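Local coordinates for amidohydrolase 3 domain-containing protein (Pyrococcus horikoshii, PDB 3IGH) that is of uncharacterised function but belongs to the metal-dependent amidohydrolases and probably hydrolyses carbon-nitrogen bonds other than peptide bonds, at residues 10-15 and 473-478; 14-19 and 436-441; 185-190 and 215-220. All coordinates share one frame; numbering follows the deposited sequence.

Contact 1 of 3, residues 10-15 and 473-478; sequences TIYTSF and DPLVVK
Y12 CG lies anti to its own carbonyl carbon (chi1 -71°), which starts the ring toward the loop, and D473 CG lies anti to its backbone N (chi1 -180°); phenol and carboxylate meet beyond. The two side chains cross at about a right angle, with ring and carboxylate planes 27° apart. Y12 OH comes within 2.7 Å of D473 OD2, a weak hydrogen bond and not a settled one, since the same proton has another acceptor within reach. D473 OD2 also accepts the backbone N of L475 at 3.2 Å, met from above the carboxylate plane, which makes an Asx turn. The oxygen that shapes the loop is therefore also the one nearest the strand's phenol, while V476 N closes on D473 O at 3.0 Å. An alanine in place of the aspartate would probably leave the hydroxyl of Y12 without this partner and the L475 amide without its side-chain acceptor, freeing the turn to relax. P474 CD lies 3.9 Å from Y12 CE2, and L475 CD1 is equally far from Y12 CE1, at the other carbon flanking CZ but on the same side of the ring plane. The second branch of L475, CD2, reaches F15 CE1 at 4.1 Å, the two side chains passing with opposite sense. T13 and S14, facing K19, form a classic beta bulge. Strand 58-68 lies between strand 10-14, parallel to it, and strand 467-470, antiparallel, so the two chain ends meet beside the barrel, consistent with the amidohydrolase family.

Contact 2 of 3, residues 14-19 and 436-441; sequences SFNPLK and IKDALH. With SO4 (sulfate ion), chain N.
F15 and L440 meet ring to methylene: CB of L440 sits over the centre of one face of the phenyl ring, 3.8 Å from the centroid, a CH-pi contact only 10° off the normal. CD1 of L440 continues across the same ring to CE1 and CZ. The second flat group, the imidazole of H441, receives CB of N16 over one face, 3.6 Å from the ring centroid and displaced toward the rim. At the imidazole edge, in plane, a water bonds ND1 and also accepts the backbone N of F15, bridging loop 14-19 to the helix. The amide of N16 is inclined by 21° to the imidazole. Its ND2 donates to D438 OD1 at 2.8 Å; the acceptor lies in the amide plane, whereas the donor stands above the carboxylate plane, the two planes being perpendicular. N16 OD1 turns to K437 NZ, 3.0 Å away, and F15 O takes the same ammonium at 2.8 Å. The lysine chain is kinked rather than extended, with its CD against CD1 of L18. K437 NZ also donates to O2 of a bound sulfate at 2.7 Å, while L18 N gives O3 of the same ion a bond of 2.9 Å. F15 O and N16 OD1, themselves only 2.9 Å apart, are two acceptors whose mutual repulsion the shared ammonium probably offsets. The chemistry therefore implies a loop held by two lysine bonds, the N16-D438 bond and a water, with the lysine's third bond going to the sulfate, at a spot whose positive charge probably helps draw the crystallisation anion.

Contact 3 of 3, residues 185-190 and 215-220; sequences DYVYYI and LRALFY
V187 and Y220 cross at about a right angle, and both methyls of the valine touch the tyrosine ring. V187 CG2 lies 3.8 Å from Y220 CD2, and V187 CG1 lies 4.0 Å from Y220 CE2, so the branched side chain rests obliquely against these two ring atoms. V187 CG2 has a second neighbour, A217 CB, at 3.7 Å. That single methyl is where three residues of the first helix converge: V187 CG2, Y186 CB and I190 CD1, the last two each 3.8 Å away. Because A217 ends at CB, the backbones can approach closely, and the CA atoms of V187 and A217 are 5.0 Å apart. I190 extends further and crosses L218 at about a right angle, its CD1 lying 4.2 Å from L218 CD2. Y186 contributes only its CB here. Its ring leads away, and the hydroxyl bonds N177 O and N211 ND2. No hydrogen bond links the two segments, whose axes come within 8.6 Å and cross at -66°, so the joint depends on apolar side-chain fit. Another part of helix 212-223 faces the second subunit, where the F219 ring packs edge-to-face with F251 of that chain. Helix 183-199 leads into strand 202-210, and helix 212-223 connects that strand to its parallel partner 230-235. The arrangement is consistent with the TIM barrel of this family, in which helices follow and cover the parallel strands.

In the fold
Followed from the N terminus, the chain illustrates how distant sequence is gathered in one fold. Strand 10-14 and the loop after it start both long closures: contact 1 returns to this stretch from 473-478, after nearly the whole chain, and contact 2 returns earlier, from helix 436-450. The two share S14 and F15 and touch, their centres about 8 Å apart. Contact 3 closes a short loop of 24 residues between barrel helices, nested within both. Its centre lies about 34 Å from the centre of either. Contacts 1 and 2 thus tie strand 10-14 and its turn to helix 436-450 and the loop after strand 467-470, whereas contact 3 joins neighbouring barrel helices.

Contact 1 of 3, residues 10-15 and 473-478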
loop_
_atom_site.group_PDB
_atom_site.type_symbol
_atom_site.label_atom_id
_atom_site.label_comp_id
_atom_site.label_asym_id
_atom_site.label_seq_id
_atom_site.Cartn_x
_atom_site.Cartn_y
_atom_site.Cartn_z
ATOM N N THR A 10 -9.823 18.741 29.304
ATOM C CA THR A 10 -8.945 19.747 28.737
ATOM C C THR A 10 -8.115 19.079 27.653
ATOM O O THR A 10 -7.242 18.249 27.931
ATOM C CB THR A 10 -8.054 20.380 29.817
ATOM O OG1 THR A 10 -8.879 21.067 30.766
ATOM C CG2 THR A 10 -7.069 21.363 29.207
ATOM N N ILE A 11 -8.411 19.443 26.413
ATOM C CA ILE A 11 -7.790 18.802 25.265
ATOM C C ILE A 11 -6.843 19.781 24.605
ATOM O O ILE A 11 -7.272 20.808 24.093
ATOM C CB ILE A 11 -8.853 18.326 24.246
ATOM C CG1 ILE A 11 -9.821 17.347 24.921
ATOM C CG2 ILE A 11 -8.176 17.680 23.026
ATOM C CD1 ILE A 11 -11.249 17.487 24.470
ATOM N N TYR A 12 -5.550 19.463 24.635
ATOM C CA TYR A 12 -4.549 20.239 23.897
ATOM C C TYR A 12 -4.539 19.757 22.454
ATOM O O TYR A 12 -4.295 18.581 22.199
ATOM C CB TYR A 12 -3.156 20.060 24.515
ATOM C CG TYR A 12 -3.000 20.733 25.860
ATOM C CD1 TYR A 12 -2.634 22.071 25.944
ATOM C CD2 TYR A 12 -3.233 20.036 27.046
ATOM C CE1 TYR A 12 -2.494 22.702 27.173
ATOM C CE2 TYR A 12 -3.098 20.661 28.282
ATOM C CZ TYR A 12 -2.727 21.996 28.335
ATOM O OH TYR A 12 -2.588 22.638 29.548
ATOM N N THR A 13 -4.818 20.659 21.520
ATOM C CA THR A 13 -4.862 20.294 20.110
ATOM C C THR A 13 -3.574 20.664 19.402
ATOM O O THR A 13 -3.282 20.129 18.338
ATOM C CB THR A 13 -6.046 20.952 19.353
ATOM O OG1 THR A 13 -5.834 22.365 19.250
ATOM C CG2 THR A 13 -7.376 20.664 20.053
ATOM N N SER A 14 -2.818 21.586 19.994
ATOM C CA SER A 14 -1.573 22.082 19.407
ATOM C C SER A 14 -0.705 22.654 20.524
ATOM O O SER A 14 -1.229 23.155 21.523
ATOM C CB SER A 14 -1.885 23.157 18.357
ATOM O OG SER A 14 -0.711 23.652 17.755
ATOM N N PHE A 15 0.614 22.563 20.367
ATOM C CA PHE A 15 1.536 23.084 21.381
ATOM C C PHE A 15 2.231 24.371 20.925
ATOM O O PHE A 15 2.426 25.283 21.729
ATOM C CB PHE A 15 2.565 22.027 21.801
ATOM C CG PHE A 15 1.993 20.920 22.644
ATOM C CD1 PHE A 15 1.558 21.166 23.948
ATOM C CD2 PHE A 15 1.903 19.627 22.142
ATOM C CE1 PHE A 15 1.023 20.143 24.730
ATOM C CE2 PHE A 15 1.374 18.592 22.925
ATOM C CZ PHE A 15 0.936 18.852 24.216
ATOM N N ASP A 473 -2.179 18.082 33.740
ATOM C CA ASP A 473 -1.689 18.986 32.701
ATOM C C ASP A 473 -0.220 18.666 32.426
ATOM O O ASP A 473 0.626 18.916 33.291
ATOM C CB ASP A 473 -1.859 20.428 33.212
ATOM C CG ASP A 473 -1.396 21.501 32.222
ATOM O OD1 ASP A 473 -1.555 22.697 32.563
ATOM O OD2 ASP A 473 -0.891 21.190 31.120
ATOM N N PRO A 474 0.091 18.145 31.210
ATOM C CA PRO A 474 1.450 17.684 30.881
ATOM C C PRO A 474 2.504 18.788 30.933
ATOM O O PRO A 474 3.686 18.497 31.123
ATOM C CB PRO A 474 1.312 17.163 29.444
ATOM C CG PRO A 474 0.107 17.857 28.895
ATOM C CD PRO A 474 -0.826 17.976 30.065
ATOM N N LEU A 475 2.070 20.038 30.784
ATOM C CA LEU A 475 2.960 21.193 30.825
ATOM C C LEU A 475 3.433 21.550 32.242
ATOM O O LEU A 475 4.329 22.377 32.419
ATOM C CB LEU A 475 2.260 22.403 30.201
ATOM C CG LEU A 475 1.798 22.276 28.748
ATOM C CD1 LEU A 475 1.118 23.561 28.315
ATOM C CD2 LEU A 475 2.976 21.964 27.836
ATOM N N VAL A 476 2.845 20.896 33.238
ATOM C CA VAL A 476 2.929 21.335 34.621
ATOM C C VAL A 476 3.425 20.207 35.541
ATOM O O VAL A 476 3.709 20.422 36.728
ATOM C CB VAL A 476 1.548 21.969 35.013
ATOM C CG1 VAL A 476 0.914 21.363 36.261
ATOM C CG2 VAL A 476 1.645 23.490 35.053
ATOM N N VAL A 477 3.572 19.014 34.968
ATOM C CA VAL A 477 4.052 17.841 35.703
ATOM C C VAL A 477 5.555 17.672 35.490
ATOM O O VAL A 477 6.057 17.899 34.381
ATOM C CB VAL A 477 3.299 16.556 35.247
ATOM C CG1 VAL A 477 3.701 15.331 36.063
ATOM C CG2 VAL A 477 1.827 16.760 35.369
ATOM N N LYS A 478 6.269 17.312 36.560
ATOM C CA LYS A 478 7.663 16.873 36.459
ATOM C C LYS A 478 7.733 15.660 35.527
ATOM O O LYS A 478 6.926 14.731 35.652
ATOM C CB LYS A 478 8.225 16.495 37.832
ATOM C CG LYS A 478 8.213 17.596 38.880
ATOM C CD LYS A 478 8.801 17.075 40.188
ATOM C CE LYS A 478 8.331 17.882 41.391
ATOM N NZ LYS A 478 8.958 19.230 41.461
#

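Contact 2 of 3, residues 14-19 and 436-441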
loop_
_atom_site.group_PDB
_atom_site.type_symbol
_atom_site.label_atom_id
_atom_site.label_comp_id
_atom_site.label_asym_id
_atom_site.label_seq_id
_atom_site.Cartn_x
_atom_site.Cartn_y
_atom_site.Cartn_z
ATOM N N SER A 14 -2.818 21.586 19.994
ATOM C CA SER A 14 -1.573 22.082 19.407
ATOM C C SER A 14 -0.705 22.654 20.524
ATOM O O SER A 14 -1.229 23.155 21.523
ATOM C CB SER A 14 -1.885 23.157 18.357
ATOM O OG SER A 14 -0.711 23.652 17.755
ATOM N N PHE A 15 0.614 22.563 20.367
ATOM C CA PHE A 15 1.536 23.084 21.381
ATOM C C PHE A 15 2.231 24.371 20.925
ATOM O O PHE A 15 2.426 25.283 21.729
ATOM C CB PHE A 15 2.565 22.027 21.801
ATOM C CG PHE A 15 1.993 20.920 22.644
ATOM C CD1 PHE A 15 1.558 21.166 23.948
ATOM C CD2 PHE A 15 1.903 19.627 22.142
ATOM C CE1 PHE A 15 1.023 20.143 24.730
ATOM C CE2 PHE A 15 1.374 18.592 22.925
ATOM C CZ PHE A 15 0.936 18.852 24.216
ATOM N N ASN A 16 2.615 24.421 19.650
ATOM C CA ASN A 16 3.127 25.632 19.006
ATOM C C ASN A 16 2.278 25.933 17.773
ATOM O O ASN A 16 2.485 25.315 16.728
ATOM C CB ASN A 16 4.587 25.455 18.562
ATOM C CG ASN A 16 5.581 25.541 19.709
ATOM O OD1 ASN A 16 5.212 25.702 20.874
ATOM N ND2 ASN A 16 6.864 25.435 19.374
ATOM N N PRO A 17 1.305 26.865 17.879
ATOM C CA PRO A 17 0.897 27.686 19.027
ATOM C C PRO A 17 0.054 26.884 20.011
ATOM O O PRO A 17 -0.542 25.880 19.628
ATOM C CB PRO A 17 0.025 28.782 18.389
ATOM C CG PRO A 17 0.096 28.569 16.901
ATOM C CD PRO A 17 0.465 27.143 16.703
ATOM N N LEU A 18 0.014 27.310 21.268
ATOM C CA LEU A 18 -0.762 26.584 22.258
ATOM C C LEU A 18 -2.257 26.778 22.005
ATOM O O LEU A 18 -2.743 27.907 21.983
ATOM C CB LEU A 18 -0.383 27.012 23.675
ATOM C CG LEU A 18 -1.024 26.189 24.796
ATOM C CD1 LEU A 18 -0.381 24.807 24.913
ATOM C CD2 LEU A 18 -0.912 26.942 26.103
ATOM N N LYS A 19 -2.966 25.673 21.768
ATOM C CA LYS A 19 -4.424 25.698 21.594
ATOM C C LYS A 19 -5.079 24.614 22.444
ATOM O O LYS A 19 -4.669 23.445 22.404
ATOM C CB LYS A 19 -4.829 25.499 20.129
ATOM C CG LYS A 19 -4.266 26.493 19.130
ATOM C CD LYS A 19 -4.976 26.356 17.782
ATOM C CE LYS A 19 -4.203 27.031 16.649
ATOM N NZ LYS A 19 -4.136 28.517 16.776
ATOM N N ILE A 436 9.188 23.116 27.981
ATOM C CA ILE A 436 8.350 21.924 27.830
ATOM C C ILE A 436 7.400 21.981 26.620
ATOM O O ILE A 436 7.236 20.974 25.935
ATOM C CB ILE A 436 7.624 21.539 29.156
ATOM C CG1 ILE A 436 7.030 20.129 29.049
ATOM C CG2 ILE A 436 6.587 22.608 29.572
ATOM C CD1 ILE A 436 7.026 19.372 30.352
ATOM N N LYS A 437 6.829 23.154 26.336
ATOM C CA LYS A 437 5.950 23.338 25.174
ATOM C C LYS A 437 6.633 23.022 23.846
ATOM O O LYS A 437 6.049 22.354 22.993
ATOM C CB LYS A 437 5.432 24.774 25.089
ATOM C CG LYS A 437 4.101 25.053 25.753
ATOM C CD LYS A 437 3.281 26.019 24.894
ATOM C CE LYS A 437 4.125 27.171 24.328
ATOM N NZ LYS A 437 3.829 27.439 22.884
ATOM N N ASP A 438 7.854 23.531 23.667
ATOM C CA ASP A 438 8.632 23.274 22.457
ATOM C C ASP A 438 9.092 21.820 22.360
ATOM O O ASP A 438 9.207 21.283 21.258
ATOM C CB ASP A 438 9.847 24.196 22.371
ATOM C CG ASP A 438 9.474 25.641 22.081
ATOM O OD1 ASP A 438 8.301 25.921 21.757
ATOM O OD2 ASP A 438 10.366 26.506 22.176
ATOM N N ALA A 439 9.374 21.201 23.504
ATOM C CA ALA A 439 9.724 19.781 23.542
ATOM C C ALA A 439 8.547 18.895 23.128
ATOM O O ALA A 439 8.720 17.964 22.326
ATOM C CB ALA A 439 10.260 19.381 24.927
ATOM N N LEU A 440 7.353 19.189 23.657
ATOM C CA LEU A 440 6.155 18.425 23.304
ATOM C C LEU A 440 5.738 18.639 21.855
ATOM O O LEU A 440 5.316 17.697 21.190
ATOM C CB LEU A 440 4.991 18.707 24.275
ATOM C CG LEU A 440 5.281 18.296 25.728
ATOM C CD1 LEU A 440 4.073 18.573 26.622
ATOM C CD2 LEU A 440 5.726 16.826 25.861
ATOM N N HIS A 441 5.881 19.869 21.367
ATOM C CA HIS A 441 5.650 20.167 19.956
ATOM C C HIS A 441 6.577 19.351 19.045
ATOM O O HIS A 441 6.124 18.791 18.043
ATOM C CB HIS A 441 5.832 21.665 19.685
ATOM C CG HIS A 441 5.787 22.028 18.232
ATOM N ND1 HIS A 441 4.602 22.218 17.547
ATOM C CD2 HIS A 441 6.778 22.245 17.334
ATOM C CE1 HIS A 441 4.868 22.534 16.292
ATOM N NE2 HIS A 441 6.180 22.556 16.137
HETATM S S SO4 N . 1.512 30.605 21.799
HETATM O O1 SO4 N . 1.458 31.785 22.657
HETATM O O2 SO4 N . 2.135 29.512 22.537
HETATM O O3 SO4 N . 0.156 30.225 21.423
HETATM O O4 SO4 N . 2.288 30.902 20.597
HETATM O O HOH W 1 1.954 21.503 18.174
#

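Contact 3 of 3, residues 185-190 and 215-220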
loop_
_atom_site.group_PDB
_atom_site.type_symbol
_atom_site.label_atom_id
_atom_site.label_comp_id
_atom_site.label_asym_id
_atom_site.label_seq_id
_atom_site.Cartn_x
_atom_site.Cartn_y
_atom_site.Cartn_z
ATOM N N ASP A 185 9.871 -14.630 13.404
ATOM C CA ASP A 185 10.635 -13.982 14.483
ATOM C C ASP A 185 10.452 -12.463 14.455
ATOM O O ASP A 185 10.226 -11.842 15.495
ATOM C CB ASP A 185 12.124 -14.284 14.376
ATOM C CG ASP A 185 12.448 -15.735 14.672
ATOM O OD1 ASP A 185 11.706 -16.386 15.435
ATOM O OD2 ASP A 185 13.449 -16.216 14.129
ATOM N N TYR A 186 10.557 -11.888 13.259
ATOM C CA TYR A 186 10.351 -10.449 13.064
ATOM C C TYR A 186 8.936 -10.018 13.428
ATOM O O TYR A 186 8.763 -8.968 14.048
ATOM C CB TYR A 186 10.682 -10.028 11.636
ATOM C CG TYR A 186 12.152 -9.801 11.355
ATOM C CD1 TYR A 186 12.964 -10.843 10.900
ATOM C CD2 TYR A 186 12.727 -8.542 11.525
ATOM C CE1 TYR A 186 14.316 -10.634 10.621
ATOM C CE2 TYR A 186 14.077 -8.323 11.261
ATOM C CZ TYR A 186 14.858 -9.374 10.811
ATOM O OH TYR A 186 16.176 -9.163 10.532
ATOM N N VAL A 187 7.934 -10.824 13.068
ATOM C CA VAL A 187 6.542 -10.537 13.456
ATOM C C VAL A 187 6.444 -10.471 14.991
ATOM O O VAL A 187 5.881 -9.529 15.539
ATOM C CB VAL A 187 5.517 -11.565 12.851
ATOM C CG1 VAL A 187 4.123 -11.398 13.443
ATOM C CG2 VAL A 187 5.443 -11.431 11.330
ATOM N N TYR A 188 7.030 -11.462 15.659
ATOM C CA TYR A 188 7.055 -11.530 17.120
ATOM C C TYR A 188 7.759 -10.307 17.737
ATOM O O TYR A 188 7.230 -9.694 18.665
ATOM C CB TYR A 188 7.715 -12.841 17.560
ATOM C CG TYR A 188 7.928 -12.978 19.054
ATOM C CD1 TYR A 188 6.913 -13.454 19.879
ATOM C CD2 TYR A 188 9.152 -12.652 19.635
ATOM C CE1 TYR A 188 7.106 -13.583 21.252
ATOM C CE2 TYR A 188 9.356 -12.776 21.001
ATOM C CZ TYR A 188 8.331 -13.241 21.803
ATOM O OH TYR A 188 8.537 -13.370 23.154
ATOM N N TYR A 189 8.936 -9.956 17.209
ATOM C CA TYR A 189 9.694 -8.808 17.716
ATOM C C TYR A 189 8.960 -7.485 17.521
ATOM O O TYR A 189 8.923 -6.652 18.429
ATOM C CB TYR A 189 11.077 -8.732 17.075
ATOM C CG TYR A 189 12.027 -9.833 17.497
ATOM C CD1 TYR A 189 12.055 -10.299 18.812
ATOM C CD2 TYR A 189 12.918 -10.390 16.583
ATOM C CE1 TYR A 189 12.944 -11.303 19.201
ATOM C CE2 TYR A 189 13.801 -11.395 16.960
ATOM C CZ TYR A 189 13.805 -11.846 18.267
ATOM O OH TYR A 189 14.678 -12.840 18.637
ATOM N N ILE A 190 8.357 -7.302 16.347
ATOM C CA ILE A 190 7.629 -6.055 16.059
ATOM C C ILE A 190 6.377 -5.942 16.931
ATOM O O ILE A 190 6.063 -4.860 17.440
ATOM C CB ILE A 190 7.303 -5.898 14.542
ATOM C CG1 ILE A 190 8.600 -5.706 13.751
ATOM C CG2 ILE A 190 6.385 -4.687 14.298
ATOM C CD1 ILE A 190 8.477 -6.043 12.259
ATOM N N LEU A 215 10.337 -5.978 6.478
ATOM C CA LEU A 215 9.299 -5.522 5.556
ATOM C C LEU A 215 8.214 -6.575 5.330
ATOM O O LEU A 215 7.034 -6.241 5.365
ATOM C CB LEU A 215 9.879 -5.019 4.227
ATOM C CG LEU A 215 8.846 -4.390 3.264
ATOM C CD1 LEU A 215 8.063 -3.230 3.908
ATOM C CD2 LEU A 215 9.479 -3.952 1.951
ATOM N N ARG A 216 8.604 -7.837 5.133
ATOM C CA ARG A 216 7.619 -8.931 5.018
ATOM C C ARG A 216 6.718 -9.024 6.251
ATOM O O ARG A 216 5.510 -9.230 6.132
ATOM C CB ARG A 216 8.308 -10.280 4.809
ATOM C CG ARG A 216 8.961 -10.463 3.461
ATOM C CD ARG A 216 9.480 -11.895 3.370
ATOM N NE ARG A 216 10.113 -12.160 2.091
ATOM C CZ ARG A 216 9.471 -12.635 1.029
ATOM N NH1 ARG A 216 10.133 -12.842 -0.098
ATOM N NH2 ARG A 216 8.170 -12.904 1.095
ATOM N N ALA A 217 7.323 -8.882 7.428
ATOM C CA ALA A 217 6.601 -8.898 8.697
ATOM C C ALA A 217 5.613 -7.733 8.791
ATOM O O ALA A 217 4.465 -7.907 9.207
ATOM C CB ALA A 217 7.593 -8.848 9.858
ATOM N N LEU A 218 6.069 -6.543 8.408
ATOM C CA LEU A 218 5.210 -5.356 8.421
ATOM C C LEU A 218 3.998 -5.496 7.500
ATOM O O LEU A 218 2.878 -5.167 7.906
ATOM C CB LEU A 218 6.009 -4.090 8.072
ATOM C CG LEU A 218 7.003 -3.554 9.115
ATOM C CD1 LEU A 218 7.868 -2.462 8.496
ATOM C CD2 LEU A 218 6.285 -3.049 10.385
ATOM N N PHE A 219 4.232 -5.990 6.279
ATOM C CA PHE A 219 3.157 -6.286 5.323
ATOM C C PHE A 219 2.152 -7.293 5.907
ATOM O O PHE A 219 0.947 -7.112 5.781
ATOM C CB PHE A 219 3.720 -6.834 3.998
ATOM C CG PHE A 219 4.257 -5.778 3.060
ATOM C CD1 PHE A 219 3.583 -4.565 2.872
ATOM C CD2 PHE A 219 5.408 -6.017 2.327
ATOM C CE1 PHE A 219 4.079 -3.593 1.987
ATOM C CE2 PHE A 219 5.910 -5.060 1.439
ATOM C CZ PHE A 219 5.245 -3.841 1.272
ATOM N N TYR A 220 2.662 -8.342 6.547
ATOM C CA TYR A 220 1.816 -9.336 7.215
ATOM C C TYR A 220 0.926 -8.691 8.287
ATOM O O TYR A 220 -0.292 -8.860 8.277
ATOM C CB TYR A 220 2.689 -10.442 7.840
ATOM C CG TYR A 220 1.904 -11.398 8.711
ATOM C CD1 TYR A 220 1.153 -12.432 8.145
ATOM C CD2 TYR A 220 1.897 -11.259 10.105
ATOM C CE1 TYR A 220 0.421 -13.310 8.947
ATOM C CE2 TYR A 220 1.166 -12.120 10.909
ATOM C CZ TYR A 220 0.439 -13.150 10.323
ATOM O OH TYR A 220 -0.282 -14.004 11.119
#